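Local coordinates for protein cellulase (Soil metagenome, PDB 5I2U) that probably hydrolyses the beta-1,4-glucosidic bonds of cellulose as a halotolerant family 5 glycoside hydrolase with a TIM-barrel fold, at residues A[61-66]-A[94-99]; A[65-70]-A[285-290]. One frame throughout, in Å; residues are numbered along the deposited sequence. Where two conformers were deposited one is given.

In the fold
The chain leaves barrel strand 57-61 into a loop, and residues 61-70, from the strand's last residue into that loop, serve both contacts before helix 73-81. Contact 1 closes first: 28 residues on, the loop after strand 87-93 returns to meet 61-66, so the loops following the first two barrel strands are joined. Contact 2 waits 215 residues, until the last strand, 281-286, delivers 285-290 to 65-70 and brings the eighth strand's exit beside the first's. The two closures cross rather than nest, since contact 1 begins first and ends inside the span of contact 2, and both use Asn65 and Leu66. Their centres lie 9 Å apart, and Gly62 CA packs on Trp67 CE3 at 3.7 Å.

Contact 1: A[61-66]-A[94-99]; sequences LGWHNL and LEIEDN
Asn65 puts its side-chain amide into the loop 94-99, and the hydrogen bonds across this contact start from its ND2. One goes to Glu95 O at 2.8 Å, the other, straighter at 166°, to Glu97 O at 3.1 Å; both acceptors lie near the amide plane, although ND2 stands well above the carbonyl plane of Glu97. CG between backbone N and carbonyl carbon (chi1 48°) turns the amide that way. A type II turn from Ile96 to Asn99 is braced by Asn99 ND2, bonded to Ile96 O at 2.9 Å. Two waters donate to Asn65 O, one also to Glu97 O and the other to Asp98 OD2, while Asp98 OD1 is held by Asn103. The apolar part centres on Ile96, whose CD1 sits over the six-membered ring of Trp63, 3.7 Å from its centroid, a CH-pi contact, while its CG2 meets Leu66 CD2 at 3.9 Å. Beyond, His130 meets the Trp63 ring edge-to-face. An alanine at Asn65 would remove both N-H donors and is likely to leave the Glu95 and Glu97 carbonyls without this tie. Loops after neighbouring strands of the (beta/alpha)8 barrel are thus joined by one amide reading main-chain carbonyls, Ile96 packing on Trp63 alongside.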
# COMPACT_ATOMS: atom_id res chain seq x y z
N LEU A 61 -5.88 3.43 4.30
CA LEU A 61 -6.73 4.61 4.45
C LEU A 61 -6.85 5.17 3.05
O LEU A 61 -6.00 4.90 2.19
CB LEU A 61 -6.12 5.63 5.39
CG LEU A 61 -5.80 5.15 6.82
CD1 LEU A 61 -5.12 6.23 7.63
CD2 LEU A 61 -7.06 4.69 7.54
N GLY A 62 -7.93 5.89 2.78
CA GLY A 62 -8.09 6.52 1.48
C GLY A 62 -7.33 7.83 1.43
O GLY A 62 -6.78 8.29 2.43
N TRP A 63 -7.30 8.44 0.24
CA TRP A 63 -6.78 9.79 0.04
C TRP A 63 -6.97 10.62 1.31
O TRP A 63 -8.11 10.85 1.72
CB TRP A 63 -7.54 10.51 -1.08
CG TRP A 63 -7.52 9.87 -2.41
CD1 TRP A 63 -8.27 8.81 -2.82
CD2 TRP A 63 -6.77 10.29 -3.55
NE1 TRP A 63 -7.99 8.50 -4.13
CE2 TRP A 63 -7.08 9.40 -4.60
CE3 TRP A 63 -5.83 11.30 -3.77
CZ2 TRP A 63 -6.51 9.51 -5.87
CZ3 TRP A 63 -5.25 11.40 -5.03
CH2 TRP A 63 -5.59 10.51 -6.06
N HIS A 64 -5.89 11.05 1.96
CA HIS A 64 -6.01 11.83 3.21
C HIS A 64 -6.83 13.11 3.00
O HIS A 64 -7.56 13.54 3.88
CB HIS A 64 -4.63 12.19 3.81
CG HIS A 64 -4.05 13.46 3.26
ND1 HIS A 64 -3.35 13.50 2.08
CD2 HIS A 64 -4.11 14.74 3.71
CE1 HIS A 64 -2.99 14.75 1.82
NE2 HIS A 64 -3.44 15.52 2.79
N ASN A 65 -6.70 13.72 1.82
CA ASN A 65 -7.43 14.95 1.50
C ASN A 65 -8.95 14.77 1.28
O ASN A 65 -9.69 15.77 1.23
CB ASN A 65 -6.77 15.75 0.36
CG ASN A 65 -6.40 14.91 -0.86
OD1 ASN A 65 -5.99 13.76 -0.72
ND2 ASN A 65 -6.47 15.50 -2.04
N LEU A 66 -9.42 13.51 1.20
CA LEU A 66 -10.83 13.18 1.10
C LEU A 66 -11.44 12.63 2.38
O LEU A 66 -12.57 12.97 2.72
CB LEU A 66 -11.05 12.19 -0.02
CG LEU A 66 -10.64 12.67 -1.41
CD1 LEU A 66 -11.15 11.71 -2.46
CD2 LEU A 66 -11.15 14.08 -1.68
N LEU A 94 -1.60 13.45 -3.60
CA LEU A 94 -0.90 14.48 -4.37
C LEU A 94 -1.79 15.07 -5.47
O LEU A 94 -1.30 15.85 -6.27
CB LEU A 94 0.40 13.90 -4.96
CG LEU A 94 1.70 14.00 -4.15
CD1 LEU A 94 2.37 15.37 -4.16
CD2 LEU A 94 1.47 13.49 -2.73
N GLU A 95 -3.06 14.67 -5.53
CA GLU A 95 -4.02 15.12 -6.53
C GLU A 95 -5.30 15.45 -5.78
O GLU A 95 -5.44 15.07 -4.61
CB GLU A 95 -4.35 14.03 -7.59
CG GLU A 95 -3.22 13.09 -7.96
CD GLU A 95 -2.10 13.72 -8.78
OE1 GLU A 95 -2.04 14.95 -8.92
OE2 GLU A 95 -1.29 12.95 -9.33
N ILE A 96 -6.22 16.14 -6.46
CA ILE A 96 -7.50 16.56 -5.88
C ILE A 96 -7.22 17.70 -4.88
O ILE A 96 -6.10 17.86 -4.41
CB ILE A 96 -8.30 15.38 -5.23
CG1 ILE A 96 -8.43 14.19 -6.22
CG2 ILE A 96 -9.70 15.82 -4.80
CD1 ILE A 96 -8.84 12.87 -5.58
N GLU A 97 -8.24 18.53 -4.65
CA GLU A 97 -8.16 19.71 -3.79
C GLU A 97 -7.57 19.36 -2.43
O GLU A 97 -7.85 18.30 -1.88
CB GLU A 97 -9.57 20.31 -3.60
CG GLU A 97 -10.13 21.11 -4.78
CD GLU A 97 -10.80 20.27 -5.86
OE1 GLU A 97 -10.49 19.07 -6.00
OE2 GLU A 97 -11.64 20.81 -6.60
N ASP A 98 -6.76 20.27 -1.90
CA ASP A 98 -6.17 20.16 -0.55
C ASP A 98 -5.06 19.07 -0.39
O ASP A 98 -4.74 18.63 0.72
CB ASP A 98 -7.29 19.98 0.50
CG ASP A 98 -7.03 20.74 1.78
OD1 ASP A 98 -6.25 21.72 1.76
OD2 ASP A 98 -7.60 20.33 2.82
N ASN A 99 -4.47 18.68 -1.51
CA ASN A 99 -3.36 17.71 -1.55
C ASN A 99 -2.06 18.24 -0.96
O ASN A 99 -1.99 19.40 -0.54
CB ASN A 99 -3.12 17.29 -3.00
CG ASN A 99 -2.62 18.43 -3.86
OD1 ASN A 99 -1.48 18.88 -3.71
ND2 ASN A 99 -3.45 18.92 -4.77
O HOH W 1 -10.29 17.50 -1.09
O HOH W 2 -9.69 18.23 2.89

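Contact 2: A[65-70]-A[285-290]; sequences NLWPRF and SVSDKN. With GOL (glycerol), chain F.
Trp67 and Ser287 meet where the chain leaves the last strand of the (beta/alpha)8 barrel and passes the loop that follows the first. Ser287 CB lies over the five-membered ring of the indole, 3.6 Å from its centroid, a CH-pi contact; Leu66 CB takes the opposite face. The extended Lys289 chain passes the benzo side, its CD 3.7 Å from Trp67 CZ2 and near the ring plane. In a salt bridge beside this packing, Arg69 NH2 reaches Asp288 OD2 at 2.5 Å, on the anti side of the carboxylate, 26° out of its plane, though in the guanidinium plane, and NE adds a weak bond of 3.0 Å to the same oxygen. Arg69 CG lies between backbone N and carbonyl carbon (chi1 80°), and the chain then runs extended to NE, carrying the guanidinium to Asp288. Phe70 CZ lies against one guanidinium face, its ring edge turned to the Asp288 carboxylate. In the next shell, Ala300 O accepts from Arg69 NH1, and Ser287 OG is held by Ser285 OG, at 2.5 Å, and by Ser294. A glycerol, probably from the crystallisation liquor, bridges the charged pair: its O1 accepts from Arg69 NE at 3.1 Å and donates to Asp288 OD1 at 2.7 Å.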
# COMPACT_ATOMS: atom_id res chain seq x y z
N ASN A 65 -6.70 13.72 1.82
CA ASN A 65 -7.43 14.95 1.50
C ASN A 65 -8.95 14.77 1.28
O ASN A 65 -9.69 15.77 1.23
CB ASN A 65 -6.77 15.75 0.36
CG ASN A 65 -6.40 14.91 -0.86
OD1 ASN A 65 -5.99 13.76 -0.72
ND2 ASN A 65 -6.47 15.50 -2.04
N LEU A 66 -9.42 13.51 1.20
CA LEU A 66 -10.83 13.18 1.10
C LEU A 66 -11.44 12.63 2.38
O LEU A 66 -12.57 12.97 2.72
CB LEU A 66 -11.05 12.19 -0.02
CG LEU A 66 -10.64 12.67 -1.41
CD1 LEU A 66 -11.15 11.71 -2.46
CD2 LEU A 66 -11.15 14.08 -1.68
N TRP A 67 -10.71 11.77 3.09
CA TRP A 67 -11.20 11.16 4.32
C TRP A 67 -10.18 11.32 5.44
O TRP A 67 -9.73 10.33 6.02
CB TRP A 67 -11.54 9.68 4.06
CG TRP A 67 -12.48 9.56 2.92
CD1 TRP A 67 -13.80 9.89 2.92
CD2 TRP A 67 -12.17 9.16 1.60
NE1 TRP A 67 -14.34 9.67 1.69
CE2 TRP A 67 -13.36 9.21 0.85
CE3 TRP A 67 -11.01 8.72 0.97
CZ2 TRP A 67 -13.43 8.84 -0.50
CZ3 TRP A 67 -11.07 8.34 -0.37
CH2 TRP A 67 -12.27 8.43 -1.09
N PRO A 68 -9.85 12.59 5.77
CA PRO A 68 -8.88 12.86 6.82
C PRO A 68 -9.29 12.44 8.23
O PRO A 68 -8.41 12.25 9.07
CB PRO A 68 -8.74 14.38 6.79
CG PRO A 68 -10.08 14.85 6.32
CD PRO A 68 -10.43 13.84 5.25
N ARG A 69 -10.58 12.29 8.51
CA ARG A 69 -11.04 11.95 9.86
C ARG A 69 -10.51 10.60 10.36
O ARG A 69 -10.28 10.42 11.56
CB ARG A 69 -12.58 12.07 9.98
CG ARG A 69 -13.42 10.93 9.44
CD ARG A 69 -14.89 11.35 9.34
NE ARG A 69 -15.77 10.23 8.97
CZ ARG A 69 -16.37 9.38 9.82
NH1 ARG A 69 -16.21 9.48 11.14
NH2 ARG A 69 -17.15 8.42 9.34
N PHE A 70 -10.24 9.68 9.44
CA PHE A 70 -9.69 8.37 9.82
C PHE A 70 -8.18 8.35 10.07
O PHE A 70 -7.64 7.33 10.50
CB PHE A 70 -10.07 7.32 8.77
CG PHE A 70 -11.54 7.17 8.58
CD1 PHE A 70 -12.34 6.66 9.60
CD2 PHE A 70 -12.15 7.56 7.40
CE1 PHE A 70 -13.72 6.54 9.45
CE2 PHE A 70 -13.52 7.45 7.24
CZ PHE A 70 -14.30 6.94 8.25
N SER A 285 -10.89 0.84 0.39
CA SER A 285 -10.29 1.84 1.29
C SER A 285 -11.12 1.99 2.55
O SER A 285 -12.37 1.85 2.53
CB SER A 285 -10.18 3.22 0.63
OG SER A 285 -11.42 3.70 0.14
N VAL A 286 -10.42 2.35 3.62
CA VAL A 286 -11.05 2.67 4.91
C VAL A 286 -11.53 4.11 4.79
O VAL A 286 -10.80 5.06 5.09
CB VAL A 286 -10.08 2.53 6.09
CG1 VAL A 286 -10.79 2.85 7.39
CG2 VAL A 286 -9.49 1.12 6.14
N SER A 287 -12.75 4.24 4.31
CA SER A 287 -13.36 5.52 3.95
C SER A 287 -14.89 5.31 3.91
O SER A 287 -15.36 4.17 3.98
CB SER A 287 -12.84 5.99 2.58
OG SER A 287 -13.07 5.03 1.53
N ASP A 288 -15.65 6.40 3.78
CA ASP A 288 -17.12 6.37 3.91
C ASP A 288 -17.90 7.10 2.81
O ASP A 288 -19.01 7.56 3.01
CB ASP A 288 -17.54 6.87 5.30
CG ASP A 288 -16.95 8.23 5.67
OD1 ASP A 288 -16.22 8.82 4.86
OD2 ASP A 288 -17.20 8.69 6.82
N LYS A 289 -17.32 7.18 1.62
CA LYS A 289 -18.01 7.71 0.47
C LYS A 289 -19.10 6.71 0.07
O LYS A 289 -18.99 5.53 0.41
CB LYS A 289 -16.99 7.94 -0.65
CG LYS A 289 -17.51 8.50 -1.97
CD LYS A 289 -16.31 8.90 -2.82
CE LYS A 289 -16.67 9.21 -4.26
NZ LYS A 289 -15.45 9.52 -5.06
N ASN A 290 -20.14 7.16 -0.63
CA ASN A 290 -21.13 6.24 -1.21
C ASN A 290 -20.60 5.53 -2.45
O ASN A 290 -21.09 5.75 -3.57
CB ASN A 290 -22.45 6.94 -1.55
CG ASN A 290 -23.52 5.96 -2.00
OD1 ASN A 290 -23.54 4.81 -1.58
ND2 ASN A 290 -24.40 6.42 -2.88
C1 GOL F . -15.83 12.23 5.10
O1 GOL F . -15.59 11.16 6.04
C2 GOL F . -17.21 12.01 4.48
O2 GOL F . -17.26 12.66 3.20
C3 GOL F . -18.32 12.48 5.44
O3 GOL F . -18.20 13.86 5.82